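Local coordinates for protein GH18 chiitnase (Pseudoalteromonas aurantia, PDB 6K7Z) that probably hydrolyses internal glycosidic bonds of chitin, as a family 18 endochitinase built on a TIM-barrel fold, at residues 234-237 / 238-241; 243-246 / 247-251. All coordinates share one frame; numbering follows the deposited sequence.

Contact 1 of 2, residues 234-237 / 238-241; sequences YMPV and QTII
Pro236 O and Val237 O accept the first bonds of helix 237-251: the amide of Ile240 reaches Pro236 O at 3.1 Å with an N-H...O angle of 163°, and that of Ile241 reaches Val237 O at 2.9 Å. Pro236 O also takes a weak, bent bond from Thr239 N. Pro236 is thus the N-cap residue, and its ring borders the first turn, touching Thr239 and Gln238. Ring atom CD comes to 3.6 Å from Thr239 OG1, the two side chains crossing at a slant, while CB of the same proline meets the amide end of Gln238, 3.4 Å from OE1. The chain of Gln238 doubles back toward the proline because CG is wedged between backbone N and carbonyl carbon (chi1 68°) and a bend at chi2 follows. Met235, just before the N-cap, bends at chi3 and brings its methyl CE 4.1 Å from Ile240 CG1, while its SD comes near Thr239 CG2, the side chains of Met235 and Thr239 crossing at about a right angle. Ile240 directs CG1 back toward the loop, and its CD1 ends 3.8 Å from Met235 O; its side chain also touches Phe223, Trp270 and Ile274. An alanine in place of Ile240 would probably leave the methyl of Met235 without its partner and open a gap toward Phe223 and Ile274. Val237 CG2 and Ile241 CD1 meet more loosely, one turn apart. This is a helix N-terminus with proline at the N-cap, entering the outer helix between strands 219-224 and 256-260 of the TIM barrel.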
ATOM      1  N   TYR A 234      -1.624   8.223 -15.242  1.00 16.81           N
ATOM      2  CA  TYR A 234      -0.557   9.201 -15.089  1.00 14.69           C
ATOM      3  C   TYR A 234      -1.112  10.613 -15.235  1.00 16.14           C
ATOM      4  O   TYR A 234      -1.919  10.902 -16.127  1.00 14.18           O
ATOM      5  CB  TYR A 234       0.564   8.980 -16.103  1.00 17.26           C
ATOM      6  CG  TYR A 234       1.482  10.190 -16.180  1.00 17.37           C
ATOM      7  CD1 TYR A 234       2.483  10.400 -15.228  1.00 15.15           C
ATOM      8  CD2 TYR A 234       1.320  11.136 -17.179  1.00 16.12           C
ATOM      9  CE1 TYR A 234       3.306  11.511 -15.286  1.00 14.49           C
ATOM     10  CE2 TYR A 234       2.131  12.258 -17.244  1.00 17.70           C
ATOM     11  CZ  TYR A 234       3.121  12.441 -16.301  1.00 17.25           C
ATOM     12  OH  TYR A 234       3.921  13.560 -16.374  1.00 16.29           O
ATOM     13  N   MET A 235      -0.687  11.488 -14.329  1.00 16.18           N
ATOM     14  CA  MET A 235      -0.963  12.901 -14.426  1.00 15.87           C
ATOM     15  C   MET A 235       0.320  13.651 -14.106  1.00 14.33           C
ATOM     16  O   MET A 235       1.066  13.244 -13.206  1.00 13.65           O
ATOM     17  CB  MET A 235      -2.078  13.343 -13.467  1.00 17.21           C
ATOM     18  CG  MET A 235      -3.448  12.805 -13.826  1.00 16.74           C
ATOM     19  SD  MET A 235      -4.692  13.473 -12.733  1.00 17.78           S
ATOM     20  CE  MET A 235      -4.207  12.702 -11.186  1.00 15.56           C
ATOM     21  N   PRO A 236       0.607  14.739 -14.819  1.00 14.44           N
ATOM     22  CA  PRO A 236       1.760  15.571 -14.455  1.00 13.31           C
ATOM     23  C   PRO A 236       1.607  16.077 -13.030  1.00 13.40           C
ATOM     24  O   PRO A 236       0.497  16.225 -12.512  1.00 13.52           O
ATOM     25  CB  PRO A 236       1.706  16.733 -15.462  1.00 12.90           C
ATOM     26  CG  PRO A 236       0.817  16.261 -16.557  1.00 16.33           C
ATOM     27  CD  PRO A 236      -0.176  15.327 -15.918  1.00 15.44           C
ATOM     28  N   VAL A 237       2.741  16.378 -12.402  1.00 12.66           N
ATOM     29  CA  VAL A 237       2.685  16.724 -10.988  1.00 13.58           C
ATOM     30  C   VAL A 237       1.919  18.027 -10.771  1.00 14.88           C
ATOM     31  O   VAL A 237       1.254  18.189  -9.741  1.00 13.36           O
ATOM     32  CB  VAL A 237       4.101  16.761 -10.378  1.00 14.47           C
ATOM     33  CG1 VAL A 237       4.808  17.985 -10.769  1.00 19.67           C
ATOM     34  CG2 VAL A 237       4.022  16.710  -8.879  1.00 21.94           C
ATOM     35  N   GLN A 238       1.933  18.952 -11.745  1.00 13.33           N
ATOM     36  CA  GLN A 238       1.183  20.191 -11.553  1.00 13.60           C
ATOM     37  C   GLN A 238      -0.314  19.934 -11.541  1.00 14.31           C
ATOM     38  O   GLN A 238      -1.069  20.677 -10.906  1.00 13.50           O
ATOM     39  CB  GLN A 238       1.524  21.227 -12.628  1.00 14.25           C
ATOM     40  CG  GLN A 238       1.079  20.902 -14.055  1.00 13.95           C
ATOM     41  CD  GLN A 238       2.189  20.300 -14.892  1.00 14.00           C
ATOM     42  OE1 GLN A 238       3.112  19.681 -14.363  1.00 14.11           O
ATOM     43  NE2 GLN A 238       2.121  20.506 -16.206  1.00 14.03           N
ATOM     44  N   THR A 239      -0.755  18.892 -12.235  1.00 13.07           N
ATOM     45  CA  THR A 239      -2.165  18.524 -12.206  1.00 13.05           C
ATOM     46  C   THR A 239      -2.536  17.866 -10.881  1.00 14.86           C
ATOM     47  O   THR A 239      -3.591  18.165 -10.306  1.00 14.23           O
ATOM     48  CB  THR A 239      -2.467  17.605 -13.382  1.00 16.26           C
ATOM     49  OG1 THR A 239      -1.849  18.158 -14.558  1.00 18.32           O
ATOM     50  CG2 THR A 239      -3.969  17.488 -13.602  1.00 14.65           C
ATOM     51  N   ILE A 240      -1.675  16.979 -10.369  1.00 11.67           N
ATOM     52  CA  ILE A 240      -1.927  16.401  -9.046  1.00 14.40           C
ATOM     53  C   ILE A 240      -2.058  17.509  -8.013  1.00 14.96           C
ATOM     54  O   ILE A 240      -2.990  17.524  -7.201  1.00 12.93           O
ATOM     55  CB  ILE A 240      -0.811  15.419  -8.652  1.00 11.07           C
ATOM     56  CG1 ILE A 240      -0.745  14.224  -9.601  1.00 10.93           C
ATOM     57  CG2 ILE A 240      -1.002  14.952  -7.192  1.00 14.04           C
ATOM     58  CD1 ILE A 240       0.566  13.415  -9.446  1.00 12.96           C
ATOM     59  N   ILE A 241      -1.115  18.456  -8.032  1.00 14.77           N
ATOM     60  CA  ILE A 241      -1.094  19.508  -7.022  1.00 16.03           C
ATOM     61  C   ILE A 241      -2.353  20.358  -7.109  1.00 14.54           C
ATOM     62  O   ILE A 241      -3.070  20.545  -6.119  1.00 15.75           O
ATOM     63  CB  ILE A 241       0.172  20.370  -7.172  1.00 17.81           C
ATOM     64  CG1 ILE A 241       1.408  19.579  -6.739  1.00 15.57           C
ATOM     65  CG2 ILE A 241       0.053  21.652  -6.364  1.00 17.22           C
ATOM     66  CD1 ILE A 241       2.697  20.341  -6.998  1.00 17.87           C
TER

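Contact 2 of 2, residues 243-246 / 247-251; sequences EVIK and PIQQQ
Val244 and Ile248 lie side by side and point the same way, one turn apart, with Val244 CG1 4.0 Å from the terminal methyl CD1 of Ile248, which as a residue also packs on Tyr205 of helix 198-209. Ile245 and Gln249 repeat the pattern: the flat amide of Gln249 runs beside the isoleucine, its CD 3.7 Å from Ile245 CG2. That branch stands trans to the backbone N, and the side chain of Ile245 also touches Ile274 and Leu254. The Gln249 amide is used at both ends, since NE2 bonds to Ser277 O and OE1 accepts from a water 2.5 Å away. The same water accepts from Lys246 NZ at 2.7 Å. Lys246 runs extended until a bend at chi4 (-67°) turns its ammonium toward this water, and its chain crosses that of Gln249 at a slant. Helix 237-251 is the helix of a beta-alpha-beta unit, joining strands 219-224 and 256-260, and here it contains a wider pi-type turn at 243-245 and a kink at Pro247. With no N-H to offer, Pro247 breaks the bonding ladder, and its ring instead sits against the preceding turn, CG 3.4 Å from Glu243 O. Beyond the kink the ladder resumes with Ile248 N to Val244 O and Gln249 N to Ile245 O, the second nearly straight at 166°. Gln250 N then reaches Lys246 O at 3.0 Å.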
ATOM      1  N   GLU A 243      -5.235  20.124  -9.074  1.00 14.25           N
ATOM      2  CA  GLU A 243      -6.561  19.573  -9.318  1.00 12.46           C
ATOM      3  C   GLU A 243      -6.927  18.435  -8.380  1.00 15.31           C
ATOM      4  O   GLU A 243      -8.092  18.013  -8.384  1.00 14.05           O
ATOM      5  CB  GLU A 243      -6.701  19.089 -10.772  1.00 16.38           C
ATOM      6  CG  GLU A 243      -6.383  20.176 -11.811  1.00 15.13           C
ATOM      7  CD  GLU A 243      -6.976  19.914 -13.194  1.00 19.78           C
ATOM      8  OE1 GLU A 243      -8.079  19.327 -13.291  1.00 18.07           O
ATOM      9  OE2 GLU A 243      -6.358  20.335 -14.197  1.00 17.82           O
ATOM     10  N   VAL A 244      -5.989  17.945  -7.568  1.00 12.89           N
ATOM     11  CA  VAL A 244      -6.296  16.931  -6.565  1.00 13.00           C
ATOM     12  C   VAL A 244      -5.975  17.451  -5.170  1.00 14.32           C
ATOM     13  O   VAL A 244      -6.861  17.547  -4.313  1.00 13.85           O
ATOM     14  CB  VAL A 244      -5.525  15.627  -6.846  1.00 13.89           C
ATOM     15  CG1 VAL A 244      -5.716  14.638  -5.705  1.00 14.61           C
ATOM     16  CG2 VAL A 244      -5.948  15.024  -8.168  1.00 13.53           C
ATOM     17  N   ILE A 245      -4.693  17.754  -4.930  1.00 14.18           N
ATOM     18  CA  ILE A 245      -4.224  18.090  -3.589  1.00 12.45           C
ATOM     19  C   ILE A 245      -4.888  19.368  -3.089  1.00 16.54           C
ATOM     20  O   ILE A 245      -5.485  19.402  -2.008  1.00 16.22           O
ATOM     21  CB  ILE A 245      -2.689  18.205  -3.567  1.00 12.15           C
ATOM     22  CG1 ILE A 245      -2.043  16.817  -3.720  1.00 15.24           C
ATOM     23  CG2 ILE A 245      -2.227  18.871  -2.278  1.00 17.59           C
ATOM     24  CD1 ILE A 245      -0.528  16.838  -3.824  1.00 12.29           C
ATOM     25  N   LYS A 246      -4.783  20.448  -3.855  1.00 19.61           N
ATOM     26  CA  LYS A 246      -5.384  21.691  -3.384  1.00 20.79           C
ATOM     27  C   LYS A 246      -6.901  21.602  -3.257  1.00 19.20           C
ATOM     28  O   LYS A 246      -7.426  22.056  -2.227  1.00 19.72           O
ATOM     29  CB  LYS A 246      -4.937  22.859  -4.269  1.00 20.83           C
ATOM     30  CG  LYS A 246      -3.484  23.222  -3.978  1.00 23.76           C
ATOM     31  CD  LYS A 246      -3.027  24.506  -4.650  1.00 25.31           C
ATOM     32  CE  LYS A 246      -1.556  24.775  -4.357  1.00 24.82           C
ATOM     33  NZ  LYS A 246      -1.301  25.074  -2.917  1.00 32.13           N
ATOM     34  N   PRO A 247      -7.651  21.023  -4.198  1.00 17.40           N
ATOM     35  CA  PRO A 247      -9.102  20.899  -3.972  1.00 19.59           C
ATOM     36  C   PRO A 247      -9.461  20.073  -2.744  1.00 18.17           C
ATOM     37  O   PRO A 247     -10.452  20.385  -2.070  1.00 18.19           O
ATOM     38  CB  PRO A 247      -9.601  20.250  -5.271  1.00 18.58           C
ATOM     39  CG  PRO A 247      -8.587  20.662  -6.301  1.00 17.14           C
ATOM     40  CD  PRO A 247      -7.279  20.608  -5.565  1.00 17.64           C
ATOM     41  N   ILE A 248      -8.689  19.059  -2.387  1.00 15.91           N
ATOM     42  CA  ILE A 248      -8.992  18.296  -1.194  1.00 15.28           C
ATOM     43  C   ILE A 248      -8.672  19.147   0.051  1.00 19.01           C
ATOM     44  O   ILE A 248      -9.420  19.192   0.990  1.00 20.15           O
ATOM     45  CB  ILE A 248      -8.203  16.975  -1.180  1.00 15.25           C
ATOM     46  CG1 ILE A 248      -8.759  16.003  -2.176  1.00 14.50           C
ATOM     47  CG2 ILE A 248      -8.220  16.332   0.178  1.00 17.88           C
ATOM     48  CD1 ILE A 248      -7.922  14.766  -2.360  1.00 15.75           C
ATOM     49  N   GLN A 249      -7.539  19.827   0.029  1.00 17.22           N
ATOM     50  CA  GLN A 249      -7.153  20.664   1.142  1.00 17.78           C
ATOM     51  C   GLN A 249      -8.159  21.802   1.413  1.00 21.63           C
ATOM     52  O   GLN A 249      -8.267  22.229   2.519  1.00 20.14           O
ATOM     53  CB  GLN A 249      -5.776  21.255   0.976  1.00 19.80           C
ATOM     54  CG  GLN A 249      -4.638  20.265   1.039  1.00 23.33           C
ATOM     55  CD  GLN A 249      -3.299  20.886   0.625  1.00 23.26           C
ATOM     56  OE1 GLN A 249      -3.257  21.762  -0.152  1.00 22.00           O
ATOM     57  NE2 GLN A 249      -2.238  20.390   1.168  1.00 23.81           N
ATOM     58  N   GLN A 250      -8.852  22.250   0.370  1.00 22.18           N
ATOM     59  CA  GLN A 250      -9.849  23.313   0.479  1.00 24.64           C
ATOM     60  C   GLN A 250     -11.063  22.830   1.226  1.00 26.30           C
ATOM     61  O   GLN A 250     -11.620  23.544   1.996  1.00 26.13           O
ATOM     62  CB  GLN A 250     -10.236  23.986  -0.875  1.00 27.00           C
ATOM     63  CG  GLN A 250     -10.551  23.064  -2.047  1.00 31.28           C
ATOM     64  CD  GLN A 250     -10.973  23.785  -3.330  1.00 37.06           C
ATOM     65  OE1 GLN A 250     -10.375  24.776  -3.684  1.00 38.34           O
ATOM     66  NE2 GLN A 250     -11.992  23.302  -4.003  1.00 41.68           N
ATOM     67  N   GLN A 251     -11.444  21.586   1.006  1.00 24.75           N
ATOM     68  CA  GLN A 251     -12.607  21.014   1.655  1.00 25.19           C
ATOM     69  C   GLN A 251     -12.445  20.197   2.889  1.00 25.11           C
ATOM     70  O   GLN A 251     -13.373  20.043   3.578  1.00 26.77           O
ATOM     71  CB  GLN A 251     -13.336  20.120   0.710  1.00 26.58           C
ATOM     72  CG  GLN A 251     -13.889  20.782  -0.471  1.00 27.51           C
ATOM     73  CD  GLN A 251     -15.019  19.982  -1.031  1.00 30.88           C
ATOM     74  OE1 GLN A 251     -15.979  19.641  -0.323  1.00 32.10           O
ATOM     75  NE2 GLN A 251     -14.891  19.633  -2.299  1.00 26.77           N
TER
HETATM   76  O   HOH W   1      -1.320  22.859  -1.307  1.00 28.32           O

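Contacts 1 and 2 follow one another along helix 237-251, their centres about 13 Å apart: residues 234-241 form the way into the helix, and residues 243-251 carry it through the kink to its end. They are joined by two probable backbone bonds, Ile245 N to Ile240 O and Lys246 N to Ile241 O, both 2.8 Å, and by packing of Met235 CE on Val244 CG2. Both pack against helices 198-209 and 269-277, and Ile274 touches side chains from each. Together they take in nearly all of the helix that connects strands 219-224 and 256-260, so the helix lies between helices 198-209 and 269-277 on the outside of the barrel.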